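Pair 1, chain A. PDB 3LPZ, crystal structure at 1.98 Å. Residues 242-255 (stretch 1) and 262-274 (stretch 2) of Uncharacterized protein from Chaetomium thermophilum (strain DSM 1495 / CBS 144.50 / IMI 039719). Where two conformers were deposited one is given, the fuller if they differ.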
# COMPACT_ATOMS: atom_id res chain seq x y z
N LEU A 242 6.94 -27.23 0.00
CA LEU A 242 6.00 -26.12 0.20
C LEU A 242 5.01 -26.05 -0.98
O LEU A 242 5.11 -25.17 -1.83
CB LEU A 242 6.77 -24.80 0.39
CG LEU A 242 7.69 -24.69 1.62
CD1 LEU A 242 8.62 -23.47 1.51
CD2 LEU A 242 6.90 -24.63 2.94
N PRO A 243 4.08 -27.02 -1.04
CA PRO A 243 3.14 -27.10 -2.18
C PRO A 243 2.38 -25.79 -2.54
O PRO A 243 2.14 -25.53 -3.71
CB PRO A 243 2.13 -28.18 -1.77
CG PRO A 243 2.51 -28.64 -0.40
CD PRO A 243 3.90 -28.14 -0.09
N LEU A 244 1.96 -25.01 -1.55
CA LEU A 244 1.20 -23.79 -1.85
C LEU A 244 2.07 -22.70 -2.44
O LEU A 244 1.59 -21.79 -3.11
CB LEU A 244 0.50 -23.24 -0.61
CG LEU A 244 -0.81 -23.93 -0.22
CD1 LEU A 244 -1.41 -23.19 0.99
CD2 LEU A 244 -1.79 -24.01 -1.40
N LEU A 245 3.36 -22.74 -2.15
CA LEU A 245 4.26 -21.80 -2.82
C LEU A 245 4.37 -22.19 -4.31
O LEU A 245 4.47 -21.33 -5.21
CB LEU A 245 5.62 -21.83 -2.13
CG LEU A 245 6.15 -20.47 -1.68
CD1 LEU A 245 7.53 -20.59 -0.97
CD2 LEU A 245 6.23 -19.52 -2.88
N ASN A 246 4.36 -23.49 -4.57
CA ASN A 246 4.33 -23.99 -5.94
C ASN A 246 3.07 -23.60 -6.67
O ASN A 246 3.11 -23.21 -7.82
CB ASN A 246 4.53 -25.51 -5.96
CG ASN A 246 5.84 -25.90 -5.32
OD1 ASN A 246 6.79 -25.11 -5.35
ND2 ASN A 246 5.90 -27.09 -4.73
N PHE A 247 1.94 -23.66 -5.96
CA PHE A 247 0.69 -23.14 -6.49
C PHE A 247 0.82 -21.67 -6.92
O PHE A 247 0.41 -21.29 -8.03
CB PHE A 247 -0.41 -23.25 -5.42
CG PHE A 247 -1.68 -22.58 -5.80
CD1 PHE A 247 -2.59 -23.21 -6.66
CD2 PHE A 247 -1.99 -21.31 -5.31
CE1 PHE A 247 -3.81 -22.59 -7.01
CE2 PHE A 247 -3.19 -20.67 -5.67
CZ PHE A 247 -4.10 -21.32 -6.52
N ILE A 248 1.36 -20.85 -6.03
CA ILE A 248 1.63 -19.44 -6.34
C ILE A 248 2.56 -19.27 -7.56
O ILE A 248 2.24 -18.48 -8.45
CB ILE A 248 2.22 -18.67 -5.13
CG1 ILE A 248 1.21 -18.62 -3.98
CG2 ILE A 248 2.70 -17.26 -5.56
CD1 ILE A 248 1.89 -18.22 -2.63
N SER A 249 3.69 -19.99 -7.59
CA SER A 249 4.60 -19.91 -8.75
C SER A 249 3.90 -20.24 -10.05
O SER A 249 4.09 -19.54 -11.02
CB SER A 249 5.80 -20.86 -8.62
OG SER A 249 6.50 -20.63 -7.42
N MET A 250 3.14 -21.33 -10.08
CA MET A 250 2.42 -21.73 -11.30
C MET A 250 1.24 -20.81 -11.65
O MET A 250 0.92 -20.60 -12.81
CB MET A 250 1.92 -23.18 -11.20
CG MET A 250 2.98 -24.19 -10.87
SD MET A 250 4.20 -24.31 -12.17
CE MET A 250 3.25 -25.04 -13.49
N LEU A 251 0.59 -20.27 -10.63
CA LEU A 251 -0.44 -19.27 -10.86
C LEU A 251 0.17 -18.06 -11.58
O LEU A 251 -0.39 -17.58 -12.58
CB LEU A 251 -1.10 -18.85 -9.54
CG LEU A 251 -2.14 -17.72 -9.61
CD1 LEU A 251 -3.30 -18.12 -10.50
CD2 LEU A 251 -2.65 -17.32 -8.19
N LEU A 252 1.31 -17.58 -11.09
CA LEU A 252 2.01 -16.51 -11.80
C LEU A 252 2.38 -16.85 -13.24
O LEU A 252 2.26 -15.99 -14.15
CB LEU A 252 3.27 -16.06 -11.03
CG LEU A 252 3.03 -15.19 -9.80
CD1 LEU A 252 4.36 -14.97 -9.06
CD2 LEU A 252 2.38 -13.83 -10.15
N LEU A 253 2.87 -18.07 -13.47
CA LEU A 253 3.09 -18.51 -14.86
C LEU A 253 1.81 -18.47 -15.67
O LEU A 253 1.80 -17.91 -16.74
CB LEU A 253 3.66 -19.92 -14.94
CG LEU A 253 5.17 -20.11 -15.05
CD1 LEU A 253 5.44 -21.58 -15.45
CD2 LEU A 253 5.79 -19.12 -16.07
N SER A 254 0.74 -19.04 -15.13
CA SER A 254 -0.53 -19.18 -15.86
C SER A 254 -1.14 -17.84 -16.23
O SER A 254 -1.79 -17.72 -17.26
CB SER A 254 -1.54 -19.98 -15.03
OG SER A 254 -1.07 -21.28 -14.79
N VAL A 255 -0.95 -16.85 -15.37
CA VAL A 255 -1.47 -15.50 -15.59
C VAL A 255 -1.03 -14.91 -16.96
O VAL A 255 -1.81 -14.20 -17.60
CB VAL A 255 -1.15 -14.60 -14.38
CG1 VAL A 255 -0.75 -13.19 -14.79
CG2 VAL A 255 -2.32 -14.66 -13.37
N LEU A 262 -5.86 -23.94 -17.40
CA LEU A 262 -4.70 -23.84 -16.52
C LEU A 262 -5.13 -23.57 -15.08
O LEU A 262 -4.69 -24.26 -14.15
CB LEU A 262 -3.80 -22.70 -16.96
CG LEU A 262 -2.70 -22.93 -17.99
CD1 LEU A 262 -2.34 -21.59 -18.68
CD2 LEU A 262 -1.50 -23.56 -17.30
N PHE A 263 -5.98 -22.56 -14.91
CA PHE A 263 -6.44 -22.13 -13.59
C PHE A 263 -7.24 -23.23 -12.92
O PHE A 263 -7.07 -23.49 -11.73
CB PHE A 263 -7.28 -20.85 -13.67
CG PHE A 263 -7.68 -20.31 -12.32
CD1 PHE A 263 -6.79 -19.54 -11.57
CD2 PHE A 263 -8.92 -20.61 -11.77
CE1 PHE A 263 -7.15 -19.07 -10.31
CE2 PHE A 263 -9.28 -20.16 -10.51
CZ PHE A 263 -8.39 -19.37 -9.78
N ARG A 264 -8.11 -23.87 -13.70
CA ARG A 264 -8.96 -24.93 -13.18
C ARG A 264 -8.09 -26.11 -12.75
O ARG A 264 -8.27 -26.65 -11.67
CB ARG A 264 -10.04 -25.34 -14.20
CG ARG A 264 -11.16 -24.32 -14.33
CD ARG A 264 -12.35 -24.87 -15.13
NE ARG A 264 -13.22 -23.77 -15.55
CZ ARG A 264 -13.16 -23.18 -16.74
NH1 ARG A 264 -12.29 -23.60 -17.66
NH2 ARG A 264 -13.98 -22.17 -17.02
N GLN A 265 -7.12 -26.48 -13.58
CA GLN A 265 -6.24 -27.61 -13.23
C GLN A 265 -5.41 -27.35 -11.97
O GLN A 265 -5.20 -28.26 -11.19
CB GLN A 265 -5.34 -28.00 -14.39
CG GLN A 265 -4.55 -29.27 -14.13
CD GLN A 265 -3.53 -29.54 -15.21
OE1 GLN A 265 -3.41 -28.78 -16.17
NE2 GLN A 265 -2.79 -30.63 -15.06
N LEU A 266 -4.95 -26.11 -11.79
CA LEU A 266 -4.19 -25.72 -10.59
C LEU A 266 -5.03 -25.84 -9.32
O LEU A 266 -4.59 -26.39 -8.32
CB LEU A 266 -3.71 -24.27 -10.75
CG LEU A 266 -2.25 -23.89 -10.55
CD1 LEU A 266 -1.25 -24.97 -10.95
CD2 LEU A 266 -1.99 -22.59 -11.31
N LYS A 267 -6.24 -25.28 -9.38
CA LYS A 267 -7.21 -25.36 -8.29
C LYS A 267 -7.55 -26.81 -7.94
O LYS A 267 -7.69 -27.16 -6.77
CB LYS A 267 -8.47 -24.61 -8.68
CG LYS A 267 -8.32 -23.08 -8.57
CD LYS A 267 -9.12 -22.58 -7.39
CE LYS A 267 -10.61 -22.63 -7.74
NZ LYS A 267 -11.49 -22.49 -6.55
N SER A 268 -7.67 -27.64 -8.96
CA SER A 268 -7.91 -29.05 -8.76
C SER A 268 -6.69 -29.74 -8.14
O SER A 268 -6.82 -30.43 -7.13
CB SER A 268 -8.26 -29.70 -10.11
OG SER A 268 -8.08 -31.10 -10.04
N LYS A 269 -5.52 -29.53 -8.73
CA LYS A 269 -4.30 -30.17 -8.22
C LYS A 269 -4.06 -29.85 -6.75
O LYS A 269 -3.58 -30.70 -5.99
CB LYS A 269 -3.08 -29.75 -9.06
CG LYS A 269 -1.76 -30.27 -8.53
CD LYS A 269 -0.62 -30.00 -9.50
CE LYS A 269 0.62 -30.71 -8.97
NZ LYS A 269 1.68 -30.95 -9.98
N TYR A 270 -4.38 -28.62 -6.35
CA TYR A 270 -4.04 -28.11 -5.02
C TYR A 270 -5.25 -27.99 -4.11
O TYR A 270 -5.16 -27.33 -3.06
CB TYR A 270 -3.30 -26.76 -5.13
CG TYR A 270 -1.90 -26.92 -5.69
CD1 TYR A 270 -0.85 -27.34 -4.85
CD2 TYR A 270 -1.62 -26.69 -7.04
CE1 TYR A 270 0.43 -27.53 -5.34
CE2 TYR A 270 -0.32 -26.87 -7.54
CZ TYR A 270 0.70 -27.29 -6.67
OH TYR A 270 1.98 -27.47 -7.12
N GLU A 271 -6.37 -28.62 -4.50
CA GLU A 271 -7.62 -28.55 -3.73
C GLU A 271 -7.42 -28.87 -2.26
O GLU A 271 -7.85 -28.08 -1.42
CB GLU A 271 -8.74 -29.42 -4.34
CG GLU A 271 -10.08 -29.24 -3.64
CD GLU A 271 -11.20 -30.13 -4.19
OE1 GLU A 271 -10.93 -31.00 -5.05
OE2 GLU A 271 -12.36 -29.95 -3.74
N ALA A 272 -6.75 -29.98 -1.93
CA ALA A 272 -6.60 -30.33 -0.51
C ALA A 272 -5.82 -29.26 0.26
O ALA A 272 -6.21 -28.87 1.38
CB ALA A 272 -5.94 -31.72 -0.32
N ASN A 273 -4.73 -28.79 -0.34
CA ASN A 273 -3.85 -27.79 0.30
C ASN A 273 -4.59 -26.48 0.50
O ASN A 273 -4.46 -25.84 1.55
CB ASN A 273 -2.60 -27.53 -0.54
CG ASN A 273 -1.91 -28.81 -0.99
OD1 ASN A 273 -0.96 -29.27 -0.36
ND2 ASN A 273 -2.41 -29.40 -2.06
N LEU A 274 -5.34 -26.08 -0.52
CA LEU A 274 -6.10 -24.83 -0.47
C LEU A 274 -7.21 -24.91 0.58
O LEU A 274 -7.47 -23.93 1.26
CB LEU A 274 -6.68 -24.49 -1.84
CG LEU A 274 -5.68 -24.07 -2.93
CD1 LEU A 274 -6.32 -24.13 -4.33
CD2 LEU A 274 -5.09 -22.68 -2.63
O HOH W 1 3.64 -29.16 -5.46

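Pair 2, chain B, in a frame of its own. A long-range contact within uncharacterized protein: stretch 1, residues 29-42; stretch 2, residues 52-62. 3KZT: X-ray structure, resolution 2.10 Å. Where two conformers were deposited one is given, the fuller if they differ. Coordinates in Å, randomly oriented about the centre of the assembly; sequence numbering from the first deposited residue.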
# COMPACT_ATOMS: atom_id res chain seq x y z
N GLY B 29 -5.04 -13.37 -1.76
CA GLY B 29 -5.47 -12.03 -2.21
C GLY B 29 -6.06 -11.16 -1.09
O GLY B 29 -5.73 -9.99 -0.99
N MSE B 30 -6.91 -11.74 -0.26
CA MSE B 30 -7.47 -11.04 0.92
C MSE B 30 -6.39 -10.67 1.95
O MSE B 30 -6.38 -9.55 2.45
CB MSE B 30 -8.55 -11.89 1.60
CG MSE B 30 -9.13 -11.26 2.90
SE MSE B 30 -8.10 -11.57 4.53
CE MSE B 30 -8.28 -13.53 4.56
N ILE B 31 -5.51 -11.63 2.26
CA ILE B 31 -4.40 -11.44 3.21
C ILE B 31 -3.47 -10.31 2.72
O ILE B 31 -3.12 -9.43 3.49
CB ILE B 31 -3.59 -12.76 3.45
CG1 ILE B 31 -4.48 -13.82 4.16
CG2 ILE B 31 -2.36 -12.50 4.37
CD1 ILE B 31 -3.91 -15.26 4.12
N GLU B 32 -3.10 -10.35 1.43
CA GLU B 32 -2.33 -9.26 0.78
C GLU B 32 -2.99 -7.89 0.91
O GLU B 32 -2.31 -6.91 1.20
CB GLU B 32 -2.14 -9.56 -0.70
CG GLU B 32 -1.11 -10.66 -0.98
CD GLU B 32 -1.07 -11.09 -2.43
OE1 GLU B 32 -1.94 -10.68 -3.22
OE2 GLU B 32 -0.14 -11.86 -2.79
N ASP B 33 -4.31 -7.84 0.67
CA ASP B 33 -5.11 -6.58 0.79
C ASP B 33 -5.11 -6.05 2.20
O ASP B 33 -5.02 -4.84 2.40
CB ASP B 33 -6.58 -6.77 0.37
CG ASP B 33 -6.76 -7.08 -1.11
OD1 ASP B 33 -5.80 -6.97 -1.90
OD2 ASP B 33 -7.88 -7.46 -1.47
N PHE B 34 -5.28 -6.95 3.18
CA PHE B 34 -5.22 -6.56 4.59
C PHE B 34 -3.88 -5.91 4.95
O PHE B 34 -3.86 -4.81 5.49
CB PHE B 34 -5.49 -7.75 5.54
CG PHE B 34 -5.15 -7.45 6.96
CD1 PHE B 34 -5.78 -6.38 7.62
CD2 PHE B 34 -4.18 -8.19 7.65
CE1 PHE B 34 -5.45 -6.06 8.93
CE2 PHE B 34 -3.86 -7.88 8.98
CZ PHE B 34 -4.49 -6.81 9.62
N TYR B 35 -2.78 -6.61 4.64
CA TYR B 35 -1.42 -6.11 4.99
C TYR B 35 -1.02 -4.82 4.28
O TYR B 35 -0.39 -3.96 4.90
CB TYR B 35 -0.34 -7.21 4.83
CG TYR B 35 -0.22 -8.06 6.06
CD1 TYR B 35 -1.06 -9.16 6.26
CD2 TYR B 35 0.71 -7.76 7.05
CE1 TYR B 35 -0.98 -9.94 7.41
CE2 TYR B 35 0.81 -8.52 8.20
CZ TYR B 35 -0.03 -9.62 8.38
OH TYR B 35 0.06 -10.38 9.51
N GLU B 36 -1.40 -4.67 3.01
CA GLU B 36 -1.14 -3.41 2.28
C GLU B 36 -1.96 -2.24 2.83
O GLU B 36 -1.42 -1.14 3.01
CB GLU B 36 -1.35 -3.59 0.78
CG GLU B 36 -0.22 -4.40 0.15
CD GLU B 36 -0.52 -4.91 -1.24
OE1 GLU B 36 -1.47 -4.41 -1.91
OE2 GLU B 36 0.20 -5.84 -1.67
N ALA B 37 -3.25 -2.49 3.12
CA ALA B 37 -4.14 -1.48 3.73
C ALA B 37 -3.69 -1.10 5.14
O ALA B 37 -3.60 0.08 5.47
CB ALA B 37 -5.58 -2.00 3.77
N TYR B 38 -3.40 -2.12 5.96
CA TYR B 38 -2.92 -1.94 7.34
C TYR B 38 -1.58 -1.18 7.39
O TYR B 38 -1.43 -0.26 8.18
CB TYR B 38 -2.81 -3.30 8.05
CG TYR B 38 -2.58 -3.20 9.53
CD1 TYR B 38 -3.57 -2.68 10.37
CD2 TYR B 38 -1.39 -3.66 10.12
CE1 TYR B 38 -3.38 -2.58 11.74
CE2 TYR B 38 -1.19 -3.57 11.50
CZ TYR B 38 -2.20 -3.03 12.30
OH TYR B 38 -2.03 -2.94 13.65
N ALA B 39 -0.64 -1.58 6.53
CA ALA B 39 0.70 -0.90 6.43
C ALA B 39 0.61 0.59 6.12
O ALA B 39 1.39 1.36 6.65
CB ALA B 39 1.52 -1.54 5.40
N ALA B 40 -0.33 0.97 5.25
CA ALA B 40 -0.56 2.39 4.92
C ALA B 40 -1.01 3.24 6.13
O ALA B 40 -0.71 4.42 6.17
CB ALA B 40 -1.58 2.51 3.77
N SER B 41 -1.70 2.62 7.10
CA SER B 41 -2.11 3.33 8.34
C SER B 41 -0.92 3.82 9.19
O SER B 41 -1.06 4.77 9.94
CB SER B 41 -3.05 2.46 9.20
OG SER B 41 -2.35 1.44 9.88
N PHE B 42 0.25 3.17 9.06
CA PHE B 42 1.48 3.64 9.71
C PHE B 42 2.08 4.93 9.10
O PHE B 42 2.98 5.51 9.71
CB PHE B 42 2.55 2.54 9.72
CG PHE B 42 2.21 1.38 10.59
CD1 PHE B 42 1.44 0.33 10.10
CD2 PHE B 42 2.66 1.33 11.91
CE1 PHE B 42 1.12 -0.75 10.91
CE2 PHE B 42 2.35 0.26 12.73
CZ PHE B 42 1.58 -0.79 12.23
N LEU B 52 -7.63 4.28 11.61
CA LEU B 52 -7.65 3.50 10.37
C LEU B 52 -7.16 2.08 10.60
O LEU B 52 -7.73 1.14 10.06
CB LEU B 52 -6.84 4.16 9.25
CG LEU B 52 -7.07 3.55 7.84
CD1 LEU B 52 -8.47 3.83 7.30
CD2 LEU B 52 -6.05 4.05 6.87
N GLY B 53 -6.07 1.93 11.38
CA GLY B 53 -5.55 0.62 11.75
C GLY B 53 -6.60 -0.25 12.41
O GLY B 53 -6.74 -1.43 12.07
N ASP B 54 -7.34 0.33 13.36
CA ASP B 54 -8.44 -0.39 14.02
C ASP B 54 -9.60 -0.66 13.06
O ASP B 54 -10.11 -1.75 13.07
CB ASP B 54 -8.93 0.35 15.27
CG ASP B 54 -7.88 0.41 16.39
OD1 ASP B 54 -6.99 -0.49 16.46
OD2 ASP B 54 -7.94 1.36 17.20
N SER B 55 -9.96 0.33 12.21
CA SER B 55 -11.01 0.13 11.14
C SER B 55 -10.69 -1.05 10.22
O SER B 55 -11.56 -1.86 9.93
CB SER B 55 -11.17 1.38 10.26
OG SER B 55 -11.54 2.52 11.01
N ILE B 56 -9.43 -1.12 9.79
CA ILE B 56 -8.95 -2.20 8.92
C ILE B 56 -8.99 -3.56 9.66
O ILE B 56 -9.41 -4.56 9.07
CB ILE B 56 -7.53 -1.89 8.38
CG1 ILE B 56 -7.58 -0.71 7.40
CG2 ILE B 56 -6.93 -3.10 7.67
CD1 ILE B 56 -6.25 -0.05 7.21
N LYS B 57 -8.57 -3.57 10.93
CA LYS B 57 -8.66 -4.79 11.77
C LYS B 57 -10.11 -5.23 11.99
O LYS B 57 -10.40 -6.43 11.97
CB LYS B 57 -7.94 -4.60 13.13
CG LYS B 57 -6.43 -4.52 13.01
CD LYS B 57 -5.76 -3.85 14.22
CE LYS B 57 -5.77 -4.71 15.47
NZ LYS B 57 -5.18 -3.99 16.66
N GLN B 58 -11.02 -4.27 12.17
CA GLN B 58 -12.48 -4.57 12.28
C GLN B 58 -13.03 -5.20 10.97
O GLN B 58 -13.89 -6.09 11.03
CB GLN B 58 -13.28 -3.30 12.65
CG GLN B 58 -12.90 -2.64 14.04
CD GLN B 58 -13.70 -3.13 15.23
OE1 GLN B 58 -14.36 -4.19 15.19
NE2 GLN B 58 -13.62 -2.37 16.33
N LYS B 59 -12.50 -4.75 9.81
CA LYS B 59 -12.93 -5.26 8.49
C LYS B 59 -12.39 -6.66 8.20
O LYS B 59 -13.16 -7.57 7.86
CB LYS B 59 -12.50 -4.28 7.37
CG LYS B 59 -12.90 -4.74 5.94
CD LYS B 59 -12.84 -3.60 4.93
CE LYS B 59 -13.25 -4.09 3.54
NZ LYS B 59 -14.63 -4.65 3.53
N PHE B 60 -11.06 -6.81 8.30
CA PHE B 60 -10.37 -8.05 7.91
C PHE B 60 -10.22 -9.18 8.95
O PHE B 60 -10.07 -10.34 8.56
CB PHE B 60 -9.00 -7.71 7.32
CG PHE B 60 -9.07 -7.04 5.97
CD1 PHE B 60 -9.21 -7.81 4.81
CD2 PHE B 60 -8.98 -5.66 5.84
CE1 PHE B 60 -9.27 -7.21 3.55
CE2 PHE B 60 -9.04 -5.05 4.58
CZ PHE B 60 -9.18 -5.83 3.44
N LEU B 61 -10.26 -8.85 10.25
CA LEU B 61 -10.08 -9.84 11.34
C LEU B 61 -11.39 -10.14 12.09
O LEU B 61 -12.25 -9.26 12.18
CB LEU B 61 -9.02 -9.35 12.35
CG LEU B 61 -7.73 -8.72 11.80
CD1 LEU B 61 -6.78 -8.37 12.95
CD2 LEU B 61 -7.03 -9.59 10.81
N THR B 62 -11.52 -11.36 12.62
CA THR B 62 -12.71 -11.73 13.43
C THR B 62 -12.64 -11.06 14.81
O THR B 62 -11.56 -10.60 15.23
CB THR B 62 -12.87 -13.28 13.63
OG1 THR B 62 -11.77 -13.79 14.39
CG2 THR B 62 -12.96 -14.01 12.30
O HOH W 2 -2.37 -4.66 16.13

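Pair 1 and pair 2 each bring two helices together in nearly antiparallel fashion. The angle between helix directions is 172° in pair 1 and 163° in pair 2, with axes approaching to 10.2 Å and 8.8 Å. Fourteen central residues superpose with an RMSD of 0.5 Å. No hydrogen bond crosses between the stretches in either pair, so the direct contact is mostly apolar packing, with one bridging water in each pair.

An aromatic pair occupies matching positions in both. A:Phe247 matches B:Phe34, and A:Tyr270 matches B:Phe60; both phenylalanines of the first helix adopt the t rotamer and both partners m. In each pair the CB of the first residue lies over the face of the second ring, 3.9 Å from A:Phe247 CB to the A:Tyr270 centroid and 4.0 Å from B:Phe34 CB to the B:Phe60 centroid. Flat rings suit this place because they offer a broad surface to a neighbouring methylene. The rings themselves meet differently: A:Phe247 turns its edge toward the face of A:Tyr270, with planes at 71°, whereas the planes in pair 2 stand at an oblique 46°. The other face-on contact is made by leucines that do not correspond, A:Leu274 CD2 at 4.2 Å from the A:Phe247 centroid and B:Leu61 CD2 at 4.2 Å from that of B:Phe34.

The tyrosine hydroxyl adds a polar link. Water 1 hydrogen-bonds to both A:Tyr270 OH (2.9 Å) and A:Asn246 ND2 (3.2 Å). B:Phe60 has no hydroxyl; its CZ instead lies 4.1 Å from B:Asp33 CB, at the position of A:Asn246.

One turn before the second aromatic, A:Leu266 and B:Ile56 are equivalent branched aliphatics pointing toward the first helix. A:Leu266 fits as a knob among A:Phe247, A:Met250, A:Leu251 and A:Ser254. B:Ile56 reaches the backbone, its CD1 3.2 Å from B:Ala37 O. At this site A:Met250 CB lies 3.6 Å from A:Leu266 CD1, although the end of that methionine side chain leads away; B:Ala37 CB lies 4.0 Å from B:Ile56 CD1.

Further along, size is exchanged across the helices. A:Leu251 CD1 lies 3.9 Å from A:Phe263 CD1, at the edge of that ring. In pair 2 the large residue is B:Tyr38, whose CE1 approaches B:Gly53 O to 3.6 Å; the glycine exposes its backbone to the ring edge. Water 2 joins B:Tyr38 OH (3.0 Å) to B:Lys57 NZ (2.9 Å). Finally, small serines match, each turning its hydroxyl back to its own helix: A:Ser254 OG to A:Met250 O (2.9 Å), B:Ser41 OG to B:Tyr38 O (2.6 Å).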